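Local coordinates for maternal protein tudor (Drosophila melanogaster, PDB 4Q5W) that probably acts in the piRNA pathway with the Piwi proteins Aub and AGO3 and is required for primordial germ cell formation, this piece being its extended-Tudor 9 domain, at residues 63-67 against 79-84; 31-35 against 97-101; 23-28 against 103-108. All coordinates share one frame; numbering follows the deposited sequence.

Interaction 1. Residues 63-67 against 79-84; sequences FYRSR and VILIDY
Asp83 OD1 takes a hydrogen bond from Arg65 NH1 at 2.7 Å, using the lone pair on the side of the other carboxylate oxygen. The backbone N of Val106 also binds OD1. The second oxygen, OD2, receives Arg65 NE at 3.0 Å in a nearly straight bond of 173°. Arg65 thus grips the carboxylate side-on in a salt bridge, with the two planar groups nearly coplanar. The two hydrogen bonds together fix the rotation of both groups. Ile82 CD1 lies over the centre of one guanidinium face. A bend at chi3 (-66°) turns the arginine chain so that NE and NH1 reach the aspartate together. Arg65 NH2 also bonds to Ile103 O, and NH1 to Lys104 O. Two waters complete the link: water 1 joins Arg65 N to Asp83 OD2, and water 2 joins Arg65 O to Asp83 N.

The contact belongs to a beta hairpin of the Tudor domain, a member of the SH3-like clan. Its strands, 63-71 and 77-81, run antiparallel. Arg67 and Ile80 form a hydrogen-bonded pair, N to O in both directions at 3.0 Å. Further along, Ile82 N bonds to Arg65 O at 3.1 Å. Ile80 CG2 sits over one face of the Arg67 guanidinium, off its centre.

Tyr64 packs against both Leu81 and Tyr84. Leu81 CD1 makes a CH-pi contact over one face of the Tyr64 ring, 4.1 Å from its centroid. The Tyr64 edge points at the face of Tyr84 in an offset edge-to-face pair, planes at 75°, with Tyr64 CE2 and Tyr84 CE1 3.4 Å apart. The Tyr64 hydroxyl bonds to Asp60.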
loop_
_atom_site.group_PDB
_atom_site.type_symbol
_atom_site.label_atom_id
_atom_site.label_comp_id
_atom_site.label_asym_id
_atom_site.label_seq_id
_atom_site.Cartn_x
_atom_site.Cartn_y
_atom_site.Cartn_z
ATOM N N PHE A 63 8.964 10.402 -8.468
ATOM C CA PHE A 63 9.867 10.131 -7.348
ATOM C C PHE A 63 9.146 9.895 -6.021
ATOM O O PHE A 63 8.139 10.538 -5.732
ATOM C CB PHE A 63 10.903 11.254 -7.225
ATOM C CG PHE A 63 11.857 11.332 -8.397
ATOM C CD1 PHE A 63 11.555 12.110 -9.506
ATOM C CD2 PHE A 63 13.048 10.626 -8.391
ATOM C CE1 PHE A 63 12.421 12.180 -10.586
ATOM C CE2 PHE A 63 13.928 10.700 -9.466
ATOM C CZ PHE A 63 13.613 11.475 -10.566
ATOM N N TYR A 64 9.677 8.969 -5.223
ATOM C CA TYR A 64 9.025 8.508 -4.004
ATOM C C TYR A 64 10.005 8.335 -2.844
ATOM O O TYR A 64 11.150 7.907 -3.038
ATOM C CB TYR A 64 8.392 7.150 -4.267
ATOM C CG TYR A 64 7.228 7.189 -5.217
ATOM C CD1 TYR A 64 7.417 7.172 -6.588
ATOM C CD2 TYR A 64 5.930 7.218 -4.733
ATOM C CE1 TYR A 64 6.333 7.207 -7.466
ATOM C CE2 TYR A 64 4.845 7.242 -5.598
ATOM C CZ TYR A 64 5.051 7.230 -6.955
ATOM O OH TYR A 64 3.966 7.254 -7.807
ATOM N N ARG A 65 9.547 8.634 -1.634
ATOM C CA ARG A 65 10.315 8.282 -0.458
ATOM C C ARG A 65 10.388 6.769 -0.354
ATOM O O ARG A 65 9.387 6.078 -0.553
ATOM C CB ARG A 65 9.676 8.842 0.807
ATOM C CG ARG A 65 9.657 10.360 0.853
ATOM C CD ARG A 65 9.554 10.832 2.283
ATOM N NE ARG A 65 8.272 10.466 2.883
ATOM C CZ ARG A 65 7.997 10.611 4.173
ATOM N NH1 ARG A 65 6.805 10.254 4.646
ATOM N NH2 ARG A 65 8.917 11.119 4.985
ATOM N N SER A 66 11.568 6.256 -0.024
ATOM C CA SER A 66 11.784 4.817 -0.027
ATOM C C SER A 66 12.624 4.333 1.140
ATOM O O SER A 66 13.372 5.100 1.741
ATOM C CB SER A 66 12.465 4.398 -1.330
ATOM O OG SER A 66 13.632 5.183 -1.547
ATOM N N ARG A 67 12.513 3.039 1.433
ATOM C CA ARG A 67 13.362 2.387 2.419
ATOM C C ARG A 67 13.901 1.104 1.801
ATOM O O ARG A 67 13.169 0.364 1.145
ATOM C CB ARG A 67 12.597 2.069 3.714
ATOM C CG ARG A 67 13.428 1.324 4.750
ATOM C CD ARG A 67 12.765 1.302 6.131
ATOM N NE ARG A 67 11.337 0.994 6.052
ATOM C CZ ARG A 67 10.841 -0.238 6.000
ATOM N NH1 ARG A 67 9.527 -0.423 5.938
ATOM N NH2 ARG A 67 11.655 -1.287 6.016
ATOM N N VAL A 79 13.162 -2.051 -2.763
ATOM C CA VAL A 79 12.776 -0.996 -1.839
ATOM C C VAL A 79 11.271 -0.994 -1.619
ATOM O O VAL A 79 10.524 -1.531 -2.433
ATOM C CB VAL A 79 13.176 0.389 -2.378
ATOM C CG1 VAL A 79 14.667 0.429 -2.695
ATOM C CG2 VAL A 79 12.355 0.737 -3.616
ATOM N N ILE A 80 10.846 -0.398 -0.508
ATOM C CA ILE A 80 9.434 -0.094 -0.285
ATOM C C ILE A 80 9.208 1.402 -0.501
ATOM O O ILE A 80 10.006 2.233 -0.056
ATOM C CB ILE A 80 8.939 -0.535 1.126
ATOM C CG1 ILE A 80 7.480 -0.106 1.345
ATOM C CG2 ILE A 80 9.814 0.026 2.229
ATOM C CD1 ILE A 80 6.865 -0.641 2.652
ATOM N N LEU A 81 8.138 1.750 -1.212
ATOM C CA LEU A 81 7.738 3.148 -1.326
ATOM C C LEU A 81 6.914 3.450 -0.088
ATOM O O LEU A 81 5.706 3.158 -0.042
ATOM C CB LEU A 81 6.927 3.392 -2.599
ATOM C CG LEU A 81 7.542 2.836 -3.899
ATOM C CD1 LEU A 81 6.713 3.242 -5.109
ATOM C CD2 LEU A 81 8.995 3.280 -4.066
ATOM N N ILE A 82 7.579 4.010 0.918
ATOM C CA ILE A 82 7.042 4.056 2.277
ATOM C C ILE A 82 5.705 4.765 2.426
ATOM O O ILE A 82 4.925 4.437 3.323
ATOM C CB ILE A 82 8.043 4.654 3.279
ATOM C CG1 ILE A 82 8.384 6.105 2.913
ATOM C CG2 ILE A 82 9.289 3.785 3.347
ATOM C CD1 ILE A 82 9.070 6.857 4.040
ATOM N N ASP A 83 5.432 5.730 1.557
ATOM C CA ASP A 83 4.190 6.471 1.665
ATOM C C ASP A 83 3.016 5.687 1.108
ATOM O O ASP A 83 1.870 6.047 1.359
ATOM C CB ASP A 83 4.314 7.851 1.009
ATOM C CG ASP A 83 5.240 8.771 1.788
ATOM O OD1 ASP A 83 5.198 8.718 3.041
ATOM O OD2 ASP A 83 6.010 9.529 1.159
ATOM N N TYR A 84 3.304 4.599 0.394
ATOM C CA TYR A 84 2.262 3.845 -0.318
ATOM C C TYR A 84 2.194 2.374 0.073
ATOM O O TYR A 84 1.096 1.798 0.194
ATOM C CB TYR A 84 2.441 3.977 -1.835
ATOM C CG TYR A 84 2.276 5.396 -2.317
ATOM C CD1 TYR A 84 3.327 6.309 -2.238
ATOM C CD2 TYR A 84 1.064 5.841 -2.813
ATOM C CE1 TYR A 84 3.168 7.613 -2.666
ATOM C CE2 TYR A 84 0.905 7.136 -3.238
ATOM C CZ TYR A 84 1.968 8.019 -3.162
ATOM O OH TYR A 84 1.804 9.317 -3.591
HETATM O O HOH W 1 6.720 9.144 -1.470
HETATM O O HOH W 2 6.694 6.671 -1.009
#

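Interaction 2. Residues 31-35 against 97-101; sequences ICEKL and PQEFT
Phe100 pushes its ring against one side of the helix, into a patch made by Ile31, Lys34 and Leu35. The far end of the ring does the touching. CZ meets Lys34 CB at 3.7 Å, and this carbon comes in at the ring edge, near its plane. Phe100 CE2 lies 3.8 Å from Leu35 CD2. On the other flank of CZ, Phe100 CE1 reaches Ile31 CG2 at 4.0 Å. With CG turned away from the carbonyl carbon (chi1 -61°), the ring extends from its backbone toward the helix. Pro97 adds to this apolar part through its CD atom, 4.1 Å from Leu35 CD2. Ile31, Leu35 and Phe100 are all buried.

The other side is loose and faces solvent. Lys34 and Glu99 are both exposed. Their salt bridge is weak, with Lys34 NZ 3.5 Å from Glu99 OE1. The aliphatic part of the lysine also touches: Lys34 CD is 3.6 Å from Glu99 OE2. Glu99 also folds back over its neighbour, placing its CG above one face of the Phe100 ring.

The loop 97-101 is held in shape by its own bonds. Gln98 O accepts from both the backbone N and the hydroxyl of Thr101, and the two donors come from the same face of its plane.

Within the Tudor domain, the contact joins helix 25-37 to the loop between strands 87-90 and 108-112. Arg65 of strand 63-71 touches Ile31, Leu35 and Phe100 alike, while Val54 of strand 52-56 packs on Leu35 and Pro97.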
loop_
_atom_site.group_PDB
_atom_site.type_symbol
_atom_site.label_atom_id
_atom_site.label_comp_id
_atom_site.label_asym_id
_atom_site.label_seq_id
_atom_site.Cartn_x
_atom_site.Cartn_y
_atom_site.Cartn_z
ATOM N N ILE A 31 4.364 16.272 -0.457
ATOM C CA ILE A 31 5.533 15.396 -0.567
ATOM C C ILE A 31 5.841 15.110 -2.032
ATOM O O ILE A 31 6.979 15.283 -2.478
ATOM C CB ILE A 31 5.350 14.080 0.223
ATOM C CG1 ILE A 31 5.226 14.372 1.721
ATOM C CG2 ILE A 31 6.493 13.110 -0.056
ATOM C CD1 ILE A 31 4.894 13.138 2.574
ATOM N N CYS A 32 4.812 14.708 -2.777
ATOM C CA CYS A 32 4.946 14.424 -4.208
ATOM C C CYS A 32 5.420 15.638 -4.993
ATOM O O CYS A 32 6.300 15.533 -5.841
ATOM C CB CYS A 32 3.615 13.950 -4.794
ATOM S SG CYS A 32 3.078 12.322 -4.239
ATOM N N GLU A 33 4.816 16.789 -4.721
ATOM C CA GLU A 33 5.183 18.012 -5.432
ATOM C C GLU A 33 6.641 18.366 -5.169
ATOM O O GLU A 33 7.386 18.707 -6.085
ATOM C CB GLU A 33 4.278 19.182 -5.039
ATOM C CG GLU A 33 4.887 20.533 -5.348
ATOM C CD GLU A 33 3.911 21.498 -5.979
ATOM O OE1 GLU A 33 3.063 22.054 -5.247
ATOM O OE2 GLU A 33 3.997 21.704 -7.210
ATOM N N LYS A 34 7.056 18.275 -3.914
ATOM C CA LYS A 34 8.434 18.619 -3.581
ATOM C C LYS A 34 9.450 17.634 -4.174
ATOM O O LYS A 34 10.495 18.040 -4.698
ATOM C CB LYS A 34 8.596 18.743 -2.069
ATOM C CG LYS A 34 8.012 20.038 -1.513
ATOM C CD LYS A 34 7.996 20.013 0.008
ATOM C CE LYS A 34 7.558 21.350 0.579
ATOM N NZ LYS A 34 8.567 22.408 0.312
ATOM N N LEU A 35 9.147 16.341 -4.104
ATOM C CA LEU A 35 10.057 15.338 -4.668
ATOM C C LEU A 35 10.142 15.396 -6.194
ATOM O O LEU A 35 11.189 15.113 -6.774
ATOM C CB LEU A 35 9.676 13.925 -4.214
ATOM C CG LEU A 35 10.001 13.568 -2.763
ATOM C CD1 LEU A 35 9.522 12.166 -2.456
ATOM C CD2 LEU A 35 11.509 13.700 -2.502
ATOM N N PRO A 97 15.812 14.410 0.886
ATOM C CA PRO A 97 15.996 15.793 1.331
ATOM C C PRO A 97 15.691 15.932 2.820
ATOM O O PRO A 97 14.771 15.275 3.327
ATOM C CB PRO A 97 14.974 16.567 0.493
ATOM C CG PRO A 97 14.859 15.767 -0.771
ATOM C CD PRO A 97 14.948 14.320 -0.309
ATOM N N GLN A 98 16.472 16.766 3.503
ATOM C CA GLN A 98 16.404 16.906 4.958
ATOM C C GLN A 98 15.013 17.216 5.511
ATOM O O GLN A 98 14.667 16.790 6.625
ATOM C CB GLN A 98 17.391 17.988 5.418
ATOM C CG GLN A 98 17.524 18.121 6.930
ATOM C CD GLN A 98 18.080 16.870 7.590
ATOM O OE1 GLN A 98 18.654 16.001 6.928
ATOM N NE2 GLN A 98 17.926 16.782 8.908
ATOM N N GLU A 99 14.225 17.961 4.744
ATOM C CA GLU A 99 12.902 18.405 5.203
ATOM C C GLU A 99 11.918 17.259 5.449
ATOM O O GLU A 99 10.882 17.455 6.095
ATOM C CB GLU A 99 12.300 19.423 4.227
ATOM C CG GLU A 99 12.098 18.895 2.810
ATOM C CD GLU A 99 11.468 19.920 1.886
ATOM O OE1 GLU A 99 10.925 20.927 2.387
ATOM O OE2 GLU A 99 11.516 19.724 0.652
ATOM N N PHE A 100 12.245 16.068 4.948
ATOM C CA PHE A 100 11.363 14.910 5.073
ATOM C C PHE A 100 11.764 13.942 6.177
ATOM O O PHE A 100 10.999 13.033 6.501
ATOM C CB PHE A 100 11.335 14.109 3.767
ATOM C CG PHE A 100 10.836 14.883 2.586
ATOM C CD1 PHE A 100 9.483 15.165 2.448
ATOM C CD2 PHE A 100 11.709 15.301 1.600
ATOM C CE1 PHE A 100 9.020 15.872 1.358
ATOM C CE2 PHE A 100 11.252 16.009 0.504
ATOM C CZ PHE A 100 9.903 16.290 0.382
ATOM N N THR A 101 12.952 14.131 6.753
ATOM C CA THR A 101 13.532 13.173 7.696
ATOM C C THR A 101 12.602 12.747 8.837
ATOM O O THR A 101 12.550 11.576 9.208
ATOM C CB THR A 101 14.830 13.728 8.305
ATOM O OG1 THR A 101 15.694 14.173 7.253
ATOM C CG2 THR A 101 15.530 12.662 9.137
#

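Interaction 3. Residues 23-28 against 103-108; sequences EKDSLM and IKPVAE. With EPE (4-(2-hydroxyethyl)-1-piperazine ethanesulfonic acid), chain C.
The start of helix 25-37 meets the segment that leads into strand 108-112 of the extended-Tudor fold, and Lys24, the N-cap residue, spans the gap. Its extended chain carries NZ to the backbone oxygen of Val106 at 3.2 Å. A weaker bond runs from Lys24 NZ to Pro105 O at 3.4 Å. Water 3 accepts from Lys24 NZ and donates to Lys104 O. Glu108 OE1 is a long salt-bridge partner, 3.8 Å from Lys24 NZ. A methionine here would probably leave the carbonyl oxygen of Val106 without this donor and Glu108 without the nearby positive charge.

Val106 is the apolar centre. Its CG2 lies 3.7 Å from Met28 SD, and its CG1 packs beside the Lys24 chain. Leu27 CD2 reaches Ile103 CG2 more loosely, at 4.2 Å.

A buffer molecule, probably from crystallisation, lies at the outer end. Its sulfonate O1S accepts from Glu23 N at 2.9 Å, and its O8 and N4 both bond to Glu108 OE2.

Gln20 of strand 16-21 touches both Met28 and Val106, and Glu108 pairs through its backbone with Leu19 of the same strand.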
loop_
_atom_site.group_PDB
_atom_site.type_symbol
_atom_site.label_atom_id
_atom_site.label_comp_id
_atom_site.label_asym_id
_atom_site.label_seq_id
_atom_site.Cartn_x
_atom_site.Cartn_y
_atom_site.Cartn_z
ATOM N N GLU A 23 -7.150 12.747 6.183
ATOM C CA GLU A 23 -6.492 13.841 6.908
ATOM C C GLU A 23 -5.122 14.179 6.314
ATOM O O GLU A 23 -4.648 15.309 6.449
ATOM C CB GLU A 23 -6.319 13.496 8.394
ATOM C CG GLU A 23 -5.295 12.387 8.627
ATOM C CD GLU A 23 -4.910 12.171 10.089
ATOM O OE1 GLU A 23 -5.503 12.816 10.986
ATOM O OE2 GLU A 23 -4.001 11.335 10.330
ATOM N N LYS A 24 -4.496 13.201 5.662
ATOM C CA LYS A 24 -3.143 13.367 5.121
ATOM C C LYS A 24 -3.065 13.601 3.608
ATOM O O LYS A 24 -1.969 13.586 3.032
ATOM C CB LYS A 24 -2.291 12.144 5.467
ATOM C CG LYS A 24 -1.853 12.072 6.921
ATOM C CD LYS A 24 -0.927 10.882 7.111
ATOM C CE LYS A 24 -0.383 10.781 8.524
ATOM N NZ LYS A 24 0.402 9.506 8.652
ATOM N N ASP A 25 -4.202 13.807 2.949
ATOM C CA ASP A 25 -4.175 13.980 1.493
ATOM C C ASP A 25 -3.315 15.162 1.032
ATOM O O ASP A 25 -2.561 15.045 0.063
ATOM C CB ASP A 25 -5.585 14.139 0.926
ATOM C CG ASP A 25 -6.379 12.861 0.979
ATOM O OD1 ASP A 25 -5.773 11.779 1.151
ATOM O OD2 ASP A 25 -7.616 12.945 0.830
ATOM N N SER A 26 -3.428 16.293 1.720
ATOM C CA SER A 26 -2.663 17.479 1.348
ATOM C C SER A 26 -1.192 17.273 1.640
ATOM O O SER A 26 -0.344 17.745 0.890
ATOM C CB SER A 26 -3.154 18.735 2.076
ATOM O OG SER A 26 -4.431 19.129 1.608
ATOM N N LEU A 27 -0.896 16.579 2.739
ATOM C CA LEU A 27 0.489 16.258 3.074
ATOM C C LEU A 27 1.117 15.365 2.008
ATOM O O LEU A 27 2.264 15.571 1.626
ATOM C CB LEU A 27 0.587 15.580 4.444
ATOM C CG LEU A 27 1.964 15.006 4.802
ATOM C CD1 LEU A 27 3.022 16.108 4.850
ATOM C CD2 LEU A 27 1.922 14.234 6.116
ATOM N N MET A 28 0.377 14.359 1.544
ATOM C CA MET A 28 0.875 13.485 0.484
ATOM C C MET A 28 1.132 14.299 -0.794
ATOM O O MET A 28 2.140 14.112 -1.476
ATOM C CB MET A 28 -0.122 12.349 0.202
ATOM C CG MET A 28 0.406 11.250 -0.713
ATOM S SD MET A 28 1.722 10.274 0.041
ATOM C CE MET A 28 3.185 10.895 -0.804
ATOM N N ILE A 103 9.195 13.251 8.992
ATOM C CA ILE A 103 7.806 13.046 8.596
ATOM C C ILE A 103 7.514 11.552 8.482
ATOM O O ILE A 103 8.105 10.862 7.660
ATOM C CB ILE A 103 7.501 13.713 7.239
ATOM C CG1 ILE A 103 8.016 15.162 7.222
ATOM C CG2 ILE A 103 6.005 13.627 6.922
ATOM C CD1 ILE A 103 7.362 16.070 8.243
ATOM N N LYS A 104 6.588 11.059 9.296
ATOM C CA LYS A 104 6.231 9.640 9.268
ATOM C C LYS A 104 5.662 9.216 7.905
ATOM O O LYS A 104 5.166 10.050 7.144
ATOM C CB LYS A 104 5.211 9.316 10.375
ATOM C CG LYS A 104 5.664 9.625 11.785
ATOM C CD LYS A 104 6.781 8.703 12.257
ATOM C CE LYS A 104 7.143 9.005 13.705
ATOM N NZ LYS A 104 8.614 9.031 13.926
ATOM N N PRO A 105 5.752 7.915 7.583
ATOM C CA PRO A 105 5.119 7.440 6.347
ATOM C C PRO A 105 3.640 7.795 6.343
ATOM O O PRO A 105 2.970 7.703 7.372
ATOM C CB PRO A 105 5.280 5.916 6.431
ATOM C CG PRO A 105 6.417 5.689 7.340
ATOM C CD PRO A 105 6.386 6.817 8.334
ATOM N N VAL A 106 3.138 8.190 5.184
ATOM C CA VAL A 106 1.754 8.634 5.066
ATOM C C VAL A 106 0.800 7.457 5.276
ATOM O O VAL A 106 -0.066 7.501 6.160
ATOM C CB VAL A 106 1.529 9.293 3.709
ATOM C CG1 VAL A 106 0.044 9.566 3.471
ATOM C CG2 VAL A 106 2.333 10.586 3.632
ATOM N N ALA A 107 0.995 6.394 4.499
ATOM C CA ALA A 107 0.176 5.182 4.628
ATOM C C ALA A 107 0.290 4.518 5.997
ATOM O O ALA A 107 1.382 4.419 6.569
ATOM C CB ALA A 107 0.536 4.173 3.544
ATOM N N GLU A 108 -0.849 4.059 6.513
ATOM C CA GLU A 108 -0.878 3.283 7.742
ATOM C C GLU A 108 -1.340 1.879 7.389
ATOM O O GLU A 108 -2.069 1.692 6.420
ATOM C CB GLU A 108 -1.828 3.914 8.757
ATOM C CG GLU A 108 -1.419 5.313 9.159
ATOM C CD GLU A 108 -2.475 6.034 9.974
ATOM O OE1 GLU A 108 -2.410 7.278 10.036
ATOM O OE2 GLU A 108 -3.367 5.368 10.550
HETATM N N1 EPE C . -7.139 7.991 11.710
HETATM C C2 EPE C . -5.808 8.602 11.868
HETATM C C3 EPE C . -5.039 7.848 12.958
HETATM N N4 EPE C . -5.185 6.401 12.883
HETATM C C5 EPE C . -6.462 5.866 12.463
HETATM C C6 EPE C . -6.965 6.618 11.246
HETATM C C7 EPE C . -4.284 5.541 13.639
HETATM C C8 EPE C . -4.701 4.067 13.641
HETATM O O8 EPE C . -4.458 3.469 12.380
HETATM C C9 EPE C . -8.067 8.711 10.822
HETATM C C10 EPE C . -7.739 10.190 10.776
HETATM S S EPE C . -8.849 11.073 9.656
HETATM O O1S EPE C . -8.223 11.046 8.323
HETATM O O2S EPE C . -10.168 10.465 9.618
HETATM O O3S EPE C . -9.000 12.450 10.108
HETATM O O HOH W 3 2.724 11.074 7.651
#

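How the interactions relate
Interaction 1 is the buried contact of the three. It lies within a beta hairpin and combines strand hydrogen bonds, a charged pair and packed rings. Interactions 2 and 3 are partly buried. Both set helix 25-37 against the chain between strands 87-90 and 108-112, at successive places along the helix. Interaction 2 is mainly apolar, with one weak ion pair at its surface. Interaction 3 relies more on a lysine binding backbone oxygens. Arg65 of interaction 1 connects all three, touching both of the other contacts. Ile31 and Val106 touch where the two helix contacts meet.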